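Local atomic coordinates of adhesion G-protein coupled receptor G6 (Danio rerio, PDB entry 6V55), a protein that is an adhesion G protein-coupled receptor implicated in myelination, whose calcium-binding extracellular region probably mediates cell adhesion and controls signalling. Residues Thr207-Cys212 against Tyr225-Tyr230; Thr602-Asn607 against Thr633-Ile638; Thr624-Ile629 against Asp641-Asn646. One frame throughout, in Å; residues are numbered along the deposited sequence.

In the fold
From the N terminus, the chain passes through the CUB domain before contact 1 closes in the pentraxin-like domain, where 207-212 pairs with 225-230 across a short hairpin. Far along the chain, on the opposite side of its centre and about 66 Å from contact 1 between nearest atoms, contact 2 opens at 602-607. Before its partner 633-638 arrives, contact 3 has opened at 624-629; it closes at 641-646, so these two cross rather than nest. They touch where strands 623-628 and 637-639 run side by side. Contact 2 bridges the two sheets of a beta sandwich, while contact 3 folds a loop over the outer face of one of them.

Contact 1 (Thr207-Cys212 against Tyr225-Tyr230); sequences TMKPLC and YFEGHY. Unlike the reference sequence in segment 225-230: E227 (reference Gly).
Two backbone hydrogen bonds set the register. C212 and Y225 form an antiparallel hydrogen-bonded pair: C212 N gives to Y225 O at 3.0 Å, nearly straight and in the plane of the carbonyl, and Y225 N returns to C212 O at 2.9 Å from somewhat above that carbonyl's plane. The CA of L211 adds a C-H...O contact to the same Y225 O.

Apolar and sulfur contacts divide between the two faces of the sheet. C212 and Y225 point to one face and touch through their CB atoms, 3.7 Å apart. The SG of C212 then lies obliquely to the Y225 ring, 5.1 Å from its centroid, and both side chains rest on L285 of helix 282-286. On the other face L211 has CG anti to its backbone N (chi1 169°), which brings CD1 within 4.0 Å of F226 CB; L211 and F226 both also reach L199. The F226 ring reaches on along the neighbouring strand, and its CE2 edge meets the aliphatic part of K209, with CD 3.8 Å from CE2, the lysine chain crossing the phenyl group at about a right angle.

The charged contact lies beyond the paired residues. K209 bends at chi3 and sets NZ 2.8 Å from E227 OE1, on the anti lone pair, in a salt bridge. D203 binds the same ammonium, which probably eases the repulsion between its own carboxylate and that of E227 close by.

Past F226 the chain reverses through E227 and G228, both with positive phi, in a type I' turn whose two F226-H229 bonds are weak. The whole is an antiparallel meander, 209-216 to 221-226 to 229-234, at one side of a sheet in the jelly-roll sandwich of the pentraxin-like domain.

Contact 2 (Thr602-Asn607 against Thr633-Ile638); sequences TISSKN and TTDPQI
D635 lays its carboxylate against the peptide that joins S605 to K606. Its CG comes within 3.2 Å of S605 O, and OD1 lies 3.3 Å from K606 CA. CG stands anti to its own carbonyl carbon (chi1 -71°), which puts the carboxylate there; CB, placed by the backbone, lies beside S604 OG. This is close apposition without a bond: D635 OD2 and S605 O, 3.4 Å apart, are both acceptors.

Next along, P636 rests CD against two carbonyl oxygens on the same side of it, S605 O and K606 O, each at 3.6 Å. The one direct bond belongs to S604. With OG anti to its backbone N, the serine reaches straight across and gives its proton to P636 O at 2.9 Å, in the plane of that carbonyl. At the far end T602 CG2 meets I638 CD1 at 4.0 Å, crossing obliquely.

The segments belong to facing sheets of the beta sandwich, and V609 touches T602, P636 and I638; I603 and S605 turn the other way, onto helix 555-568, and S605 OG is hydrogen-bonded to L608 O on strand 608-614.

K606 does not answer the acid: its NZ bonds N607 OD1. One serine bond is thus the direct polar link; the rest is a methyl contact and the packing of D635 and P636 on peptide groups, and the nearby carbonyl oxygen would, if anything, tend to raise the pKa of D635.

Contact 3 (Thr624-Ile629 against Asp641-Asn646); sequences TLSAFI and DSEAHN
F628 leaves the strand with CG in the crowded position between its backbone N and carbonyl carbon (chi1 73°), a torsion that tips the ring over the passing loop. Its CB is already 3.9 Å from the CB of A644. CG and CD1 come closer still, CD1 at 3.6 Å, and CE1 lies at the limit of the same methyl group. A644 CB thus sits over one face of the ring, displaced toward its CG-CD1 side, in a CH-pi contact 4.0 Å from the centroid and 27° off the normal. D639 touches both residues.

Residues alternate along strand 623-628: T624, S626 and F628 face the loop, whereas L625 and A627 point inward to F674 on strand 671-677 of the other sheet. This is the beta sandwich expected of a GAIN domain, and the sheet carrying F628 also includes strands 750-752 and 760-765, from the GPS motif. After edge strand 637-639 the chain turns back, with D639 OD1 accepting the amides of D641 and S642, and runs roughly alongside 624-628 over the sheet's outer face before entering strand 649-653 on the other flank.

S626 supplies the polar link between strand and loop. Its OG, anti to the backbone N, accepts the amide of A644 at 3.1 Å with an angle of 151° at the hydrogen, while S626 CB rests 3.3 Å from S642 O. V650 on the adjacent strand 649-653 also touches this serine. Near the start of the strand, T624 turns its methyl CG2 to E643 N, 3.9 Å away, and its OG1 toward a weak bond with T652 OG1. T624 O and D641 O, 3.2 Å apart, are two acceptors that merely abut.

Contact 1 (Thr207-Cys212 against Tyr225-Tyr230)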
# COMPACT_ATOMS: atom_id res chain seq x y z
N THR A 207 -24.31 -1.50 -36.68
CA THR A 207 -24.80 -1.01 -35.40
C THR A 207 -25.66 -2.10 -34.76
O THR A 207 -26.51 -2.71 -35.42
CB THR A 207 -25.60 0.28 -35.57
OG1 THR A 207 -24.87 1.19 -36.39
CG2 THR A 207 -25.90 0.95 -34.21
N MET A 208 -25.43 -2.35 -33.47
CA MET A 208 -26.24 -3.33 -32.77
C MET A 208 -27.64 -2.80 -32.52
O MET A 208 -27.84 -1.62 -32.22
CB MET A 208 -25.62 -3.71 -31.45
CG MET A 208 -24.33 -4.42 -31.57
SD MET A 208 -24.21 -5.49 -30.17
CE MET A 208 -24.17 -7.05 -30.98
N LYS A 209 -28.62 -3.71 -32.60
CA LYS A 209 -29.97 -3.35 -32.27
C LYS A 209 -30.61 -4.57 -31.63
O LYS A 209 -30.33 -5.71 -32.04
CB LYS A 209 -30.77 -2.90 -33.50
CG LYS A 209 -31.13 -1.41 -33.50
CD LYS A 209 -32.13 -1.08 -34.60
CE LYS A 209 -31.54 -1.31 -35.99
NZ LYS A 209 -32.47 -0.90 -37.09
N PRO A 210 -31.43 -4.38 -30.59
CA PRO A 210 -32.12 -5.50 -29.96
C PRO A 210 -33.29 -6.02 -30.79
O PRO A 210 -33.93 -5.29 -31.55
CB PRO A 210 -32.60 -4.92 -28.62
CG PRO A 210 -32.72 -3.45 -28.86
CD PRO A 210 -31.64 -3.11 -29.85
N LEU A 211 -33.54 -7.32 -30.63
CA LEU A 211 -34.55 -8.06 -31.38
C LEU A 211 -35.06 -9.21 -30.52
O LEU A 211 -34.26 -10.04 -30.07
CB LEU A 211 -33.98 -8.61 -32.70
CG LEU A 211 -34.90 -9.61 -33.41
CD1 LEU A 211 -36.21 -8.94 -33.84
CD2 LEU A 211 -34.21 -10.27 -34.61
N CYS A 212 -36.38 -9.28 -30.34
CA CYS A 212 -37.02 -10.32 -29.56
C CYS A 212 -37.94 -11.14 -30.45
O CYS A 212 -38.66 -10.59 -31.28
CB CYS A 212 -37.85 -9.76 -28.41
SG CYS A 212 -37.07 -8.35 -27.63
N TYR A 225 -40.45 -8.27 -31.58
CA TYR A 225 -40.18 -6.95 -31.04
C TYR A 225 -38.91 -6.40 -31.71
O TYR A 225 -37.83 -7.00 -31.58
CB TYR A 225 -40.04 -7.01 -29.52
CG TYR A 225 -40.23 -5.70 -28.81
CD1 TYR A 225 -39.18 -4.78 -28.70
CD2 TYR A 225 -41.46 -5.38 -28.22
CE1 TYR A 225 -39.34 -3.58 -28.05
CE2 TYR A 225 -41.63 -4.17 -27.55
CZ TYR A 225 -40.56 -3.28 -27.47
OH TYR A 225 -40.71 -2.07 -26.82
N PHE A 226 -39.05 -5.28 -32.41
CA PHE A 226 -37.98 -4.64 -33.17
C PHE A 226 -38.36 -3.18 -33.34
O PHE A 226 -39.48 -2.88 -33.77
CB PHE A 226 -37.81 -5.31 -34.53
CG PHE A 226 -36.51 -5.01 -35.24
CD1 PHE A 226 -36.33 -5.54 -36.50
CD2 PHE A 226 -35.46 -4.28 -34.69
CE1 PHE A 226 -35.18 -5.34 -37.22
CE2 PHE A 226 -34.27 -4.07 -35.39
CZ PHE A 226 -34.14 -4.63 -36.69
N GLU A 227 -37.41 -2.28 -33.01
CA GLU A 227 -37.50 -0.83 -33.17
C GLU A 227 -38.69 -0.24 -32.41
O GLU A 227 -39.39 0.64 -32.92
CB GLU A 227 -37.53 -0.45 -34.66
CG GLU A 227 -36.14 -0.53 -35.31
CD GLU A 227 -36.12 -0.08 -36.77
OE1 GLU A 227 -35.15 -0.43 -37.49
OE2 GLU A 227 -37.08 0.62 -37.19
N GLY A 228 -38.94 -0.72 -31.18
CA GLY A 228 -39.96 -0.16 -30.31
C GLY A 228 -41.37 -0.67 -30.53
O GLY A 228 -42.23 -0.48 -29.65
N HIS A 229 -41.64 -1.31 -31.66
CA HIS A 229 -42.98 -1.72 -32.06
C HIS A 229 -43.14 -3.23 -31.90
O HIS A 229 -42.21 -4.00 -32.16
CB HIS A 229 -43.25 -1.31 -33.50
CG HIS A 229 -42.90 0.11 -33.81
ND1 HIS A 229 -42.06 0.46 -34.85
CD2 HIS A 229 -43.27 1.27 -33.22
CE1 HIS A 229 -41.94 1.77 -34.90
NE2 HIS A 229 -42.66 2.29 -33.92
N TYR A 230 -44.33 -3.64 -31.50
CA TYR A 230 -44.64 -5.05 -31.33
C TYR A 230 -45.49 -5.53 -32.50
O TYR A 230 -46.43 -4.85 -32.92
CB TYR A 230 -45.37 -5.27 -30.00
CG TYR A 230 -45.87 -6.68 -29.79
CD1 TYR A 230 -44.99 -7.74 -29.52
CD2 TYR A 230 -47.24 -6.97 -29.86
CE1 TYR A 230 -45.46 -9.04 -29.32
CE2 TYR A 230 -47.72 -8.25 -29.66
CZ TYR A 230 -46.83 -9.28 -29.39
OH TYR A 230 -47.36 -10.54 -29.21

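Contact 2 (Thr602-Asn607 against Thr633-Ile638)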
# COMPACT_ATOMS: atom_id res chain seq x y z
N THR A 602 8.06 0.62 40.28
CA THR A 602 8.97 -0.07 39.38
C THR A 602 8.68 0.33 37.94
O THR A 602 7.51 0.39 37.54
CB THR A 602 8.83 -1.57 39.57
OG1 THR A 602 8.83 -1.88 40.97
CG2 THR A 602 9.94 -2.28 38.94
N ILE A 603 9.72 0.65 37.17
CA ILE A 603 9.56 1.00 35.76
C ILE A 603 10.36 0.01 34.92
O ILE A 603 11.59 -0.03 35.00
CB ILE A 603 10.01 2.43 35.45
CG1 ILE A 603 9.12 3.43 36.16
CG2 ILE A 603 9.88 2.66 33.99
CD1 ILE A 603 9.85 4.12 37.18
N SER A 604 9.66 -0.79 34.12
CA SER A 604 10.29 -1.87 33.39
C SER A 604 10.40 -1.56 31.90
O SER A 604 9.66 -0.73 31.35
CB SER A 604 9.52 -3.18 33.57
OG SER A 604 10.32 -4.29 33.21
N SER A 605 11.32 -2.26 31.26
CA SER A 605 11.48 -2.27 29.82
C SER A 605 12.14 -3.59 29.45
O SER A 605 12.33 -4.45 30.32
CB SER A 605 12.31 -1.08 29.36
OG SER A 605 13.60 -1.19 29.93
N LYS A 606 12.51 -3.74 28.17
CA LYS A 606 13.09 -5.00 27.71
C LYS A 606 14.48 -5.23 28.29
O LYS A 606 14.75 -6.31 28.82
CB LYS A 606 13.09 -5.04 26.18
CG LYS A 606 13.40 -6.44 25.58
CD LYS A 606 14.23 -6.31 24.27
CE LYS A 606 15.05 -7.58 23.94
NZ LYS A 606 16.47 -7.51 24.41
N ASN A 607 15.36 -4.21 28.28
CA ASN A 607 16.72 -4.39 28.80
C ASN A 607 17.04 -3.59 30.06
O ASN A 607 18.21 -3.53 30.46
CB ASN A 607 17.75 -4.02 27.74
CG ASN A 607 17.55 -4.76 26.45
OD1 ASN A 607 17.67 -5.99 26.40
ND2 ASN A 607 17.27 -4.01 25.38
N THR A 633 7.34 -14.10 31.12
CA THR A 633 7.51 -12.67 31.00
C THR A 633 8.84 -12.47 30.28
O THR A 633 9.76 -13.26 30.46
CB THR A 633 7.49 -11.99 32.39
OG1 THR A 633 6.30 -12.38 33.09
CG2 THR A 633 7.52 -10.44 32.31
N THR A 634 8.91 -11.46 29.42
CA THR A 634 10.16 -11.19 28.73
C THR A 634 10.98 -10.08 29.39
O THR A 634 12.18 -9.96 29.10
CB THR A 634 9.87 -10.88 27.25
OG1 THR A 634 11.07 -10.97 26.48
CG2 THR A 634 9.21 -9.52 27.05
N ASP A 635 10.37 -9.31 30.33
CA ASP A 635 11.00 -8.15 30.95
C ASP A 635 11.37 -8.45 32.40
O ASP A 635 10.63 -9.16 33.09
CB ASP A 635 10.07 -6.94 30.91
CG ASP A 635 9.92 -6.38 29.50
OD1 ASP A 635 10.51 -6.95 28.56
OD2 ASP A 635 9.23 -5.37 29.31
N PRO A 636 12.50 -7.93 32.88
CA PRO A 636 12.89 -8.19 34.27
C PRO A 636 12.12 -7.31 35.25
O PRO A 636 11.74 -6.18 34.94
CB PRO A 636 14.39 -7.90 34.28
CG PRO A 636 14.62 -6.97 33.14
CD PRO A 636 13.59 -7.29 32.11
N GLN A 637 11.89 -7.87 36.44
CA GLN A 637 11.13 -7.25 37.51
C GLN A 637 12.01 -7.07 38.75
O GLN A 637 13.14 -7.57 38.81
CB GLN A 637 9.90 -8.09 37.86
CG GLN A 637 8.63 -7.34 38.21
CD GLN A 637 7.47 -8.30 38.39
OE1 GLN A 637 7.45 -9.37 37.78
NE2 GLN A 637 6.50 -7.92 39.23
N ILE A 638 11.49 -6.36 39.75
CA ILE A 638 12.24 -6.09 40.97
C ILE A 638 11.47 -6.63 42.16
O ILE A 638 10.32 -6.24 42.39
CB ILE A 638 12.53 -4.59 41.15
CG1 ILE A 638 13.53 -4.14 40.10
CG2 ILE A 638 13.12 -4.30 42.53
CD1 ILE A 638 13.72 -2.64 40.11

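Contact 3 (Thr624-Ile629 against Asp641-Asn646)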
# COMPACT_ATOMS: atom_id res chain seq x y z
N THR A 624 16.93 -6.48 51.64
CA THR A 624 17.37 -7.35 50.55
C THR A 624 16.50 -7.06 49.34
O THR A 624 15.28 -7.05 49.46
CB THR A 624 17.28 -8.83 50.92
OG1 THR A 624 18.24 -9.12 51.95
CG2 THR A 624 17.58 -9.73 49.72
N LEU A 625 17.14 -6.77 48.19
CA LEU A 625 16.43 -6.43 46.97
C LEU A 625 16.96 -7.31 45.85
O LEU A 625 18.12 -7.75 45.89
CB LEU A 625 16.61 -4.95 46.58
CG LEU A 625 16.22 -3.84 47.55
CD1 LEU A 625 17.41 -3.40 48.39
CD2 LEU A 625 15.72 -2.68 46.74
N SER A 626 16.13 -7.54 44.83
CA SER A 626 16.34 -8.65 43.92
C SER A 626 15.74 -8.35 42.55
O SER A 626 14.63 -7.82 42.44
CB SER A 626 15.72 -9.93 44.49
OG SER A 626 16.24 -11.09 43.89
N ALA A 627 16.48 -8.72 41.50
CA ALA A 627 16.01 -8.61 40.13
C ALA A 627 15.81 -10.00 39.53
O ALA A 627 16.65 -10.89 39.69
CB ALA A 627 17.01 -7.82 39.28
N PHE A 628 14.70 -10.17 38.80
CA PHE A 628 14.32 -11.48 38.29
C PHE A 628 13.38 -11.29 37.10
O PHE A 628 12.82 -10.20 36.91
CB PHE A 628 13.66 -12.33 39.40
CG PHE A 628 12.25 -11.89 39.77
CD1 PHE A 628 12.03 -10.75 40.57
CD2 PHE A 628 11.15 -12.63 39.36
CE1 PHE A 628 10.75 -10.36 40.92
CE2 PHE A 628 9.85 -12.25 39.71
CZ PHE A 628 9.65 -11.11 40.49
N ILE A 629 13.24 -12.35 36.29
CA ILE A 629 12.27 -12.43 35.19
C ILE A 629 11.30 -13.57 35.46
O ILE A 629 11.73 -14.72 35.65
CB ILE A 629 12.93 -12.64 33.82
CG1 ILE A 629 14.26 -11.88 33.70
CG2 ILE A 629 11.97 -12.21 32.74
CD1 ILE A 629 14.93 -12.04 32.34
N ASP A 641 11.71 -7.08 48.71
CA ASP A 641 11.72 -7.60 50.07
C ASP A 641 12.60 -8.83 50.23
O ASP A 641 13.35 -8.92 51.20
CB ASP A 641 10.29 -7.96 50.50
CG ASP A 641 9.36 -6.75 50.52
OD1 ASP A 641 9.85 -5.61 50.37
OD2 ASP A 641 8.13 -6.96 50.67
N SER A 642 12.52 -9.76 49.31
CA SER A 642 13.18 -11.05 49.41
C SER A 642 14.21 -11.18 48.30
O SER A 642 14.33 -10.32 47.44
CB SER A 642 12.15 -12.17 49.31
OG SER A 642 11.12 -11.82 48.39
N GLU A 643 14.98 -12.27 48.33
CA GLU A 643 15.73 -12.73 47.17
C GLU A 643 14.80 -13.64 46.37
O GLU A 643 14.43 -14.72 46.84
CB GLU A 643 17.00 -13.47 47.58
CG GLU A 643 17.67 -14.21 46.43
CD GLU A 643 18.94 -14.96 46.82
OE1 GLU A 643 19.29 -15.01 48.03
OE2 GLU A 643 19.60 -15.50 45.90
N ALA A 644 14.39 -13.19 45.19
CA ALA A 644 13.48 -13.95 44.34
C ALA A 644 14.17 -15.19 43.77
O ALA A 644 15.40 -15.27 43.71
CB ALA A 644 12.95 -13.08 43.21
N HIS A 645 13.36 -16.15 43.35
CA HIS A 645 13.88 -17.43 42.89
C HIS A 645 14.47 -17.30 41.49
O HIS A 645 13.87 -16.69 40.60
CB HIS A 645 12.80 -18.51 42.91
CG HIS A 645 13.32 -19.89 42.71
ND1 HIS A 645 12.76 -20.79 41.82
CD2 HIS A 645 14.36 -20.55 43.29
CE1 HIS A 645 13.43 -21.93 41.86
NE2 HIS A 645 14.41 -21.81 42.74
N ASN A 646 15.66 -17.91 41.31
CA ASN A 646 16.54 -17.79 40.15
C ASN A 646 16.81 -16.32 39.81
O ASN A 646 16.58 -15.85 38.70
CB ASN A 646 15.98 -18.54 38.93
CG ASN A 646 15.87 -20.04 39.15
OD1 ASN A 646 16.86 -20.72 39.42
ND2 ASN A 646 14.66 -20.56 39.02